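Local structure of amidase, hydantoinase/carbamoylase family (Burkholderia vietnamiensis, 5I4M) at residues 66-75 / 120-131; 233-241 / 316-327. The protein probably hydrolyses N-carbamoyl-L-amino acids as a dimeric, two-zinc amidase of the peptidase M20 family. All blocks are in the same frame, centred on the assembly; numbering follows the deposited sequence. Where two conformers were deposited one is given.

Contact 1: residues 66-75 / 120-131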
# COMPACT_ATOMS: atom_id res chain seq x y z
N ILE A 66 22.33 17.11 19.04
CA ILE A 66 22.40 16.71 20.44
C ILE A 66 23.83 16.38 20.83
O ILE A 66 24.29 16.76 21.92
CB ILE A 66 21.43 15.54 20.67
CG1 ILE A 66 20.00 16.02 20.40
CG2 ILE A 66 21.57 15.00 22.09
CD1 ILE A 66 18.98 14.91 20.21
N VAL A 67 24.57 15.69 19.96
CA VAL A 67 25.99 15.45 20.21
C VAL A 67 26.73 16.76 20.44
O VAL A 67 27.56 16.88 21.36
CB VAL A 67 26.62 14.63 19.06
CG1 VAL A 67 28.14 14.73 19.09
CG2 VAL A 67 26.16 13.18 19.16
N GLY A 68 26.45 17.78 19.62
CA GLY A 68 27.08 19.07 19.83
C GLY A 68 26.75 19.68 21.19
O GLY A 68 27.63 20.22 21.87
N TRP A 69 25.48 19.59 21.59
CA TRP A 69 25.09 20.09 22.91
C TRP A 69 25.79 19.32 24.02
O TRP A 69 26.24 19.91 25.01
CB TRP A 69 23.58 19.97 23.09
CG TRP A 69 22.76 20.92 22.26
CD1 TRP A 69 23.20 22.05 21.63
CD2 TRP A 69 21.36 20.80 21.95
NE1 TRP A 69 22.16 22.66 20.96
CE2 TRP A 69 21.02 21.91 21.15
CE3 TRP A 69 20.37 19.87 22.29
CZ2 TRP A 69 19.72 22.11 20.68
CZ3 TRP A 69 19.09 20.08 21.82
CH2 TRP A 69 18.78 21.19 21.03
N ALA A 70 25.87 18.00 23.89
CA ALA A 70 26.50 17.21 24.93
C ALA A 70 27.97 17.56 25.07
O ALA A 70 28.49 17.67 26.18
CB ALA A 70 26.34 15.72 24.64
N LYS A 71 28.67 17.74 23.94
CA LYS A 71 30.07 18.12 24.02
C LYS A 71 30.23 19.47 24.70
O LYS A 71 31.15 19.68 25.50
CB LYS A 71 30.71 18.14 22.63
CG LYS A 71 31.02 16.75 22.09
CD LYS A 71 31.58 16.81 20.68
CE LYS A 71 31.83 15.42 20.13
NZ LYS A 71 32.18 15.47 18.68
N ALA A 72 29.32 20.40 24.40
CA ALA A 72 29.38 21.71 25.04
C ALA A 72 29.12 21.61 26.54
O ALA A 72 29.55 22.48 27.29
CB ALA A 72 28.37 22.66 24.40
N ALA A 73 28.43 20.56 26.98
CA ALA A 73 28.22 20.32 28.40
C ALA A 73 29.32 19.45 29.00
O ALA A 73 29.12 18.90 30.09
CB ALA A 73 26.85 19.69 28.63
N GLY A 74 30.45 19.31 28.32
CA GLY A 74 31.59 18.60 28.87
C GLY A 74 31.57 17.09 28.70
O GLY A 74 32.32 16.39 29.39
N CYS A 75 30.73 16.56 27.81
CA CYS A 75 30.68 15.13 27.58
C CYS A 75 31.70 14.69 26.54
O CYS A 75 32.01 15.43 25.59
CB CYS A 75 29.29 14.70 27.11
SG CYS A 75 28.01 14.92 28.32
N VAL A 120 15.90 11.30 25.76
CA VAL A 120 17.24 11.75 25.39
C VAL A 120 17.50 13.14 25.96
O VAL A 120 18.51 13.38 26.62
CB VAL A 120 17.41 11.73 23.86
CG1 VAL A 120 18.76 12.35 23.48
CG2 VAL A 120 17.31 10.30 23.32
N LEU A 121 16.58 14.07 25.71
CA LEU A 121 16.80 15.45 26.15
C LEU A 121 16.66 15.58 27.66
O LEU A 121 17.30 16.46 28.26
CB LEU A 121 15.83 16.38 25.42
CG LEU A 121 16.10 16.47 23.92
CD1 LEU A 121 15.13 17.44 23.24
CD2 LEU A 121 17.54 16.90 23.66
N GLY A 122 15.83 14.75 28.29
CA GLY A 122 15.82 14.68 29.74
C GLY A 122 17.18 14.27 30.29
O GLY A 122 17.65 14.82 31.29
N GLY A 123 17.83 13.31 29.64
CA GLY A 123 19.18 12.94 30.04
C GLY A 123 20.15 14.09 29.90
O GLY A 123 20.95 14.36 30.80
N LEU A 124 20.11 14.78 28.75
CA LEU A 124 20.97 15.94 28.56
C LEU A 124 20.74 16.98 29.65
O LEU A 124 21.69 17.60 30.15
CB LEU A 124 20.74 16.55 27.18
CG LEU A 124 21.50 17.86 26.95
CD1 LEU A 124 23.00 17.62 27.03
CD2 LEU A 124 21.14 18.48 25.62
N GLU A 125 19.48 17.19 30.03
CA GLU A 125 19.17 18.15 31.09
C GLU A 125 19.72 17.70 32.44
O GLU A 125 20.13 18.54 33.25
CB GLU A 125 17.65 18.38 31.16
CG GLU A 125 17.17 19.25 32.34
CD GLU A 125 17.79 20.65 32.37
OE1 GLU A 125 18.02 21.17 33.48
OE2 GLU A 125 18.06 21.23 31.28
N VAL A 126 19.76 16.38 32.69
CA VAL A 126 20.41 15.89 33.91
C VAL A 126 21.88 16.26 33.90
O VAL A 126 22.43 16.75 34.90
CB VAL A 126 20.21 14.37 34.05
CG1 VAL A 126 21.12 13.81 35.14
CG2 VAL A 126 18.77 14.06 34.38
N ILE A 127 22.55 16.06 32.77
CA ILE A 127 23.97 16.43 32.66
C ILE A 127 24.15 17.91 32.95
O ILE A 127 25.02 18.31 33.73
CB ILE A 127 24.49 16.06 31.26
CG1 ILE A 127 24.43 14.55 31.04
CG2 ILE A 127 25.90 16.61 31.07
CD1 ILE A 127 25.27 13.77 31.98
N ARG A 128 23.34 18.75 32.30
CA ARG A 128 23.48 20.19 32.49
C ARG A 128 23.19 20.59 33.93
O ARG A 128 23.82 21.50 34.47
CB ARG A 128 22.56 20.94 31.53
CG ARG A 128 22.94 20.79 30.06
CD ARG A 128 21.89 21.43 29.17
NE ARG A 128 22.39 21.71 27.83
CZ ARG A 128 21.62 22.01 26.78
NH1 ARG A 128 20.30 22.05 26.92
NH2 ARG A 128 22.17 22.27 25.60
N SER A 129 22.23 19.91 34.56
CA SER A 129 21.87 20.25 35.93
C SER A 129 22.96 19.82 36.90
O SER A 129 23.22 20.51 37.89
CB SER A 129 20.53 19.62 36.29
OG SER A 129 19.47 20.30 35.66
N LEU A 130 23.61 18.68 36.64
CA LEU A 130 24.77 18.31 37.45
C LEU A 130 25.87 19.34 37.31
O LEU A 130 26.57 19.66 38.28
CB LEU A 130 25.28 16.93 37.06
CG LEU A 130 24.34 15.74 37.24
CD1 LEU A 130 24.94 14.51 36.59
CD2 LEU A 130 24.06 15.50 38.71
N ASN A 131 26.06 19.88 36.10
CA ASN A 131 27.04 20.95 35.93
C ASN A 131 26.62 22.21 36.68
O ASN A 131 27.43 22.82 37.39
CB ASN A 131 27.25 21.26 34.44
CG ASN A 131 27.87 20.10 33.69
OD1 ASN A 131 28.42 19.19 34.30
ND2 ASN A 131 27.78 20.13 32.37
O HOH W 1 25.26 22.06 26.13
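Helix 66-72 and helix 120-131 run side by side in the same direction, their segment axes 15° apart and 10.4 Å from each other at closest approach. The backbones draw together toward the C-terminal end of the first helix: the CA atoms of Ile66 and Leu121 are 8.1 Å apart, those of Ala73 and Arg128 6.3 Å. At the wider end Ile66 sets CG2 against CG1 of Val120, while CD2 of Leu121 meets the edge of the Trp69 ring. Leu124 fills the middle. Its chi1 (174°) carries the branch toward the other helix and chi2 (62°) parts the methyls, CD2 to within 3.7 Å of Trp69 CE3 and CD1 to CA of Ala70. The same CD2 methyl lies over the centre of one face of the Arg128 guanidinium. The extended Arg128 chain carries NH2 over a face of the indole, 3.7 Å from Trp69 CG. Arg128 CZ is 5.2 Å from the centroid of the five-membered ring of Trp69, so any cation-pi attraction is long and at most weak. A water accepts from Arg128 NH2 and donates to Trp69 O, tying the guanidinium to the opposite backbone. Ile127 CG2 packs on both Ala73 CB and Cys75 SG. Asn131 ND2 donates to Ala73 O (2.9 Å), tilted from the carbonyl plane, and Arg89 NE holds this amide's OD1. The first helix stops here in a Schellman motif: Cys75 N reaches back to Ala70 O, Gly74 N to Lys71 O, and Gly74 takes positive phi. Mainly apolar with a polar end, the pair packs beside strand 85-89 in the alpha/beta domain that carries the zinc site, as in M20 enzymes.

Contact 2: residues 233-241 / 316-327. With 3PG (3-phosphoglyceric acid), chain E.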
# COMPACT_ATOMS: atom_id res chain seq x y z
N GLY A 233 5.07 -7.99 27.23
CA GLY A 233 5.76 -8.68 26.15
C GLY A 233 5.11 -8.42 24.80
O GLY A 233 3.97 -7.96 24.72
N GLN A 234 5.86 -8.72 23.73
CA GLN A 234 5.38 -8.50 22.37
C GLN A 234 5.80 -9.65 21.47
O GLN A 234 6.83 -10.29 21.67
CB GLN A 234 5.95 -7.21 21.77
CG GLN A 234 5.75 -5.96 22.62
CD GLN A 234 5.91 -4.70 21.80
OE1 GLN A 234 5.30 -4.55 20.76
NE2 GLN A 234 6.76 -3.78 22.27
N ARG A 235 4.97 -9.90 20.45
CA ARG A 235 5.30 -10.76 19.33
C ARG A 235 4.88 -10.02 18.07
O ARG A 235 3.73 -9.59 17.97
CB ARG A 235 4.57 -12.11 19.42
CG ARG A 235 5.07 -13.07 20.53
CD ARG A 235 4.19 -14.32 20.61
NE ARG A 235 4.55 -15.21 21.71
CZ ARG A 235 5.18 -16.37 21.56
NH1 ARG A 235 5.51 -16.79 20.34
NH2 ARG A 235 5.46 -17.13 22.63
N TRP A 236 5.80 -9.85 17.12
CA TRP A 236 5.51 -9.25 15.83
C TRP A 236 5.69 -10.28 14.72
O TRP A 236 6.57 -11.15 14.78
CB TRP A 236 6.44 -8.07 15.52
CG TRP A 236 6.31 -6.87 16.42
CD1 TRP A 236 5.63 -6.78 17.60
CD2 TRP A 236 6.89 -5.59 16.19
NE1 TRP A 236 5.76 -5.51 18.13
CE2 TRP A 236 6.53 -4.76 17.27
CE3 TRP A 236 7.69 -5.06 15.16
CZ2 TRP A 236 6.94 -3.42 17.36
CZ3 TRP A 236 8.08 -3.73 15.24
CH2 TRP A 236 7.71 -2.93 16.34
N TYR A 237 4.87 -10.15 13.67
CA TYR A 237 4.85 -11.11 12.58
C TYR A 237 4.86 -10.39 11.24
O TYR A 237 4.42 -9.24 11.13
CB TYR A 237 3.59 -11.99 12.61
CG TYR A 237 3.35 -12.68 13.92
CD1 TYR A 237 2.79 -11.99 15.00
CD2 TYR A 237 3.66 -14.02 14.09
CE1 TYR A 237 2.56 -12.62 16.20
CE2 TYR A 237 3.43 -14.66 15.30
CZ TYR A 237 2.88 -13.95 16.35
OH TYR A 237 2.64 -14.57 17.55
N GLU A 238 5.35 -11.10 10.22
CA GLU A 238 5.20 -10.73 8.83
C GLU A 238 4.51 -11.89 8.11
O GLU A 238 4.94 -13.04 8.23
CB GLU A 238 6.55 -10.42 8.18
CG GLU A 238 7.17 -9.11 8.69
CD GLU A 238 8.52 -8.78 8.05
OE1 GLU A 238 9.03 -7.66 8.31
OE2 GLU A 238 9.05 -9.60 7.28
N ILE A 239 3.45 -11.59 7.37
CA ILE A 239 2.69 -12.61 6.66
C ILE A 239 2.55 -12.17 5.21
O ILE A 239 2.17 -11.03 4.94
CB ILE A 239 1.30 -12.83 7.29
CG1 ILE A 239 1.44 -13.34 8.72
CG2 ILE A 239 0.51 -13.84 6.46
CD1 ILE A 239 0.12 -13.39 9.48
N THR A 240 2.87 -13.07 4.29
CA THR A 240 2.54 -12.86 2.88
C THR A 240 1.57 -13.96 2.46
O THR A 240 1.87 -15.14 2.62
CB THR A 240 3.79 -12.87 2.00
OG1 THR A 240 4.64 -11.77 2.36
CG2 THR A 240 3.40 -12.72 0.53
N PHE A 241 0.40 -13.56 1.97
CA PHE A 241 -0.52 -14.46 1.29
C PHE A 241 -0.25 -14.38 -0.21
O PHE A 241 -0.14 -13.28 -0.76
CB PHE A 241 -1.98 -14.07 1.53
CG PHE A 241 -2.55 -14.56 2.83
CD1 PHE A 241 -2.19 -15.78 3.36
CD2 PHE A 241 -3.50 -13.80 3.49
CE1 PHE A 241 -2.75 -16.23 4.55
CE2 PHE A 241 -4.06 -14.24 4.67
CZ PHE A 241 -3.68 -15.46 5.20
N LEU A 316 0.12 -14.26 25.91
CA LEU A 316 0.70 -13.86 24.63
C LEU A 316 0.97 -15.09 23.77
O LEU A 316 0.79 -15.04 22.55
CB LEU A 316 1.97 -13.05 24.86
CG LEU A 316 2.76 -12.52 23.67
CD1 LEU A 316 1.88 -11.61 22.82
CD2 LEU A 316 3.99 -11.77 24.16
N ALA A 317 1.38 -16.21 24.38
CA ALA A 317 1.59 -17.42 23.60
C ALA A 317 0.27 -17.98 23.08
O ALA A 317 0.21 -18.54 21.97
CB ALA A 317 2.34 -18.46 24.43
N LYS A 318 -0.80 -17.86 23.87
CA LYS A 318 -2.13 -18.28 23.42
C LYS A 318 -2.58 -17.47 22.21
O LYS A 318 -3.18 -18.00 21.27
CB LYS A 318 -3.12 -18.12 24.57
CG LYS A 318 -4.58 -18.46 24.28
CD LYS A 318 -5.43 -18.17 25.53
CE LYS A 318 -6.89 -18.59 25.38
NZ LYS A 318 -7.55 -17.98 24.18
N MET A 319 -2.29 -16.17 22.22
CA MET A 319 -2.62 -15.33 21.07
C MET A 319 -1.85 -15.79 19.84
O MET A 319 -2.41 -15.89 18.75
CB MET A 319 -2.33 -13.87 21.40
CG MET A 319 -3.14 -13.31 22.57
SD MET A 319 -2.55 -11.71 23.18
CE MET A 319 -2.94 -10.62 21.80
N ASP A 320 -0.55 -16.06 20.01
CA ASP A 320 0.28 -16.60 18.94
C ASP A 320 -0.34 -17.84 18.32
O ASP A 320 -0.47 -17.94 17.09
CB ASP A 320 1.68 -16.92 19.49
CG ASP A 320 2.53 -17.70 18.50
OD1 ASP A 320 3.03 -17.11 17.52
OD2 ASP A 320 2.73 -18.91 18.71
N ALA A 321 -0.73 -18.81 19.16
CA ALA A 321 -1.27 -20.05 18.63
C ALA A 321 -2.59 -19.81 17.90
O ALA A 321 -2.86 -20.43 16.86
CB ALA A 321 -1.45 -21.08 19.75
N ALA A 322 -3.40 -18.88 18.41
CA ALA A 322 -4.68 -18.57 17.77
C ALA A 322 -4.47 -17.91 16.42
O ALA A 322 -5.22 -18.19 15.47
CB ALA A 322 -5.52 -17.67 18.68
N LEU A 323 -3.48 -17.02 16.31
CA LEU A 323 -3.17 -16.43 15.02
C LEU A 323 -2.75 -17.49 14.01
O LEU A 323 -3.24 -17.53 12.88
CB LEU A 323 -2.08 -15.37 15.16
CG LEU A 323 -1.61 -14.78 13.82
CD1 LEU A 323 -2.65 -13.85 13.25
CD2 LEU A 323 -0.27 -14.06 13.98
N ARG A 324 -1.82 -18.37 14.40
CA ARG A 324 -1.30 -19.33 13.43
C ARG A 324 -2.39 -20.28 12.97
O ARG A 324 -2.48 -20.61 11.78
CB ARG A 324 -0.13 -20.11 14.03
CG ARG A 324 1.08 -19.22 14.29
CD ARG A 324 2.14 -19.97 15.08
NE ARG A 324 3.25 -19.10 15.46
CZ ARG A 324 4.37 -18.98 14.76
NH1 ARG A 324 4.51 -19.67 13.63
NH2 ARG A 324 5.34 -18.19 15.19
N ASP A 325 -3.26 -20.69 13.89
CA ASP A 325 -4.38 -21.56 13.54
C ASP A 325 -5.37 -20.84 12.63
O ASP A 325 -5.82 -21.39 11.61
CB ASP A 325 -5.07 -22.03 14.82
CG ASP A 325 -6.23 -22.96 14.54
OD1 ASP A 325 -6.00 -24.04 13.97
OD2 ASP A 325 -7.37 -22.60 14.91
N GLY A 326 -5.73 -19.61 12.98
CA GLY A 326 -6.74 -18.90 12.21
C GLY A 326 -6.23 -18.50 10.84
O GLY A 326 -6.99 -18.50 9.86
N VAL A 327 -4.95 -18.15 10.74
CA VAL A 327 -4.36 -17.82 9.44
C VAL A 327 -4.40 -19.03 8.53
O VAL A 327 -4.74 -18.93 7.34
CB VAL A 327 -2.93 -17.29 9.63
CG1 VAL A 327 -2.14 -17.35 8.32
CG2 VAL A 327 -2.95 -15.85 10.18
C1 3PG E . 6.70 -0.34 20.33
O1 3PG E . 5.92 -0.28 19.37
O2 3PG E . 6.32 -0.57 21.50
C2 3PG E . 8.16 -0.13 20.06
O3 3PG E . 8.96 -0.69 21.12
C3 3PG E . 8.42 1.36 19.99
O1P 3PG E . 8.16 1.95 21.26
P 3PG E . 7.98 3.57 21.37
O2P 3PG E . 9.09 4.18 20.55
O3P 3PG E . 6.61 3.82 20.77
O4P 3PG E . 8.12 3.85 22.88
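The M20 dimerisation domain layers helices on one side of a beta-sheet, and here strand 233-241 lies along helix 316-327 with the two directions 17° apart. Alternate strand residues turn to the helix. At the start, Leu316 CD2 presses on the backbone between Gly233 and Gln234, 3.6 Å from Gly233 C; Gly233 has no side chain, and a CB there would come tight against this methyl. Arg235 runs extended past Leu316 CG, which sits at the edge of its guanidinium, while CB of Asp320 lies over a face. Arg235 NH1 is hydrogen-bonded to Gln342 OE1; its salt bridge to Asp320 OD1 is long (3.8 Å). Tyr237 meets the same carboxylate more closely: its OH donates to the anti lone pair of Asp320 OD1 at 2.6 Å, with ring and carboxylate nearly coplanar. Arg324 NE, one helical turn on, meets Asp320 OD1 on the syn side at 2.9 Å, 29° out of the carboxylate plane, in a salt bridge. Two donors therefore grip OD1, and the neighbouring arginines would probably favour the charged carboxylate. Leu323 swings its branch away from the backbone N (chi1 175°) and lays CD2 over the centre of the Tyr237 ring, 3.6 Å from the centroid, in a CH-pi contact. Farther along, Ile239 CD1 and Val327 CG2 meet tip to tip, and Val327 CG1 touches CZ of Phe241. On the strand's other side, Gln234 NE2 makes a weak hydrogen bond to O2 of 3-phosphoglyceric acid (3.3 Å). In this dimer one strand thus joins a helix-covered sheet face to a ligand pocket that His247 and Asn296 of the second subunit complete.

The two contacts lie on opposite sides of the chain's centre, their centres 42 Å apart and their nearest atoms about 18 Å apart. They follow in series: contact 1 closes before contact 2 opens, and they share no helix or strand. Contact 1 pairs two helices of the zinc-binding part, with the side chain of Val120 about 9 Å from a bound zinc ion; contact 2 joins strand 225-242 to helix 313-334 in the dimerisation part. The zinc and 3-phosphoglyceric acid site lies between them. Contact 2 supplies Gln234 and Trp236 to the ligand pocket, whereas in contact 1 the side chain of Val120 is about 11 Å from the ligand and about 6 Å from that of the zinc ligand His104.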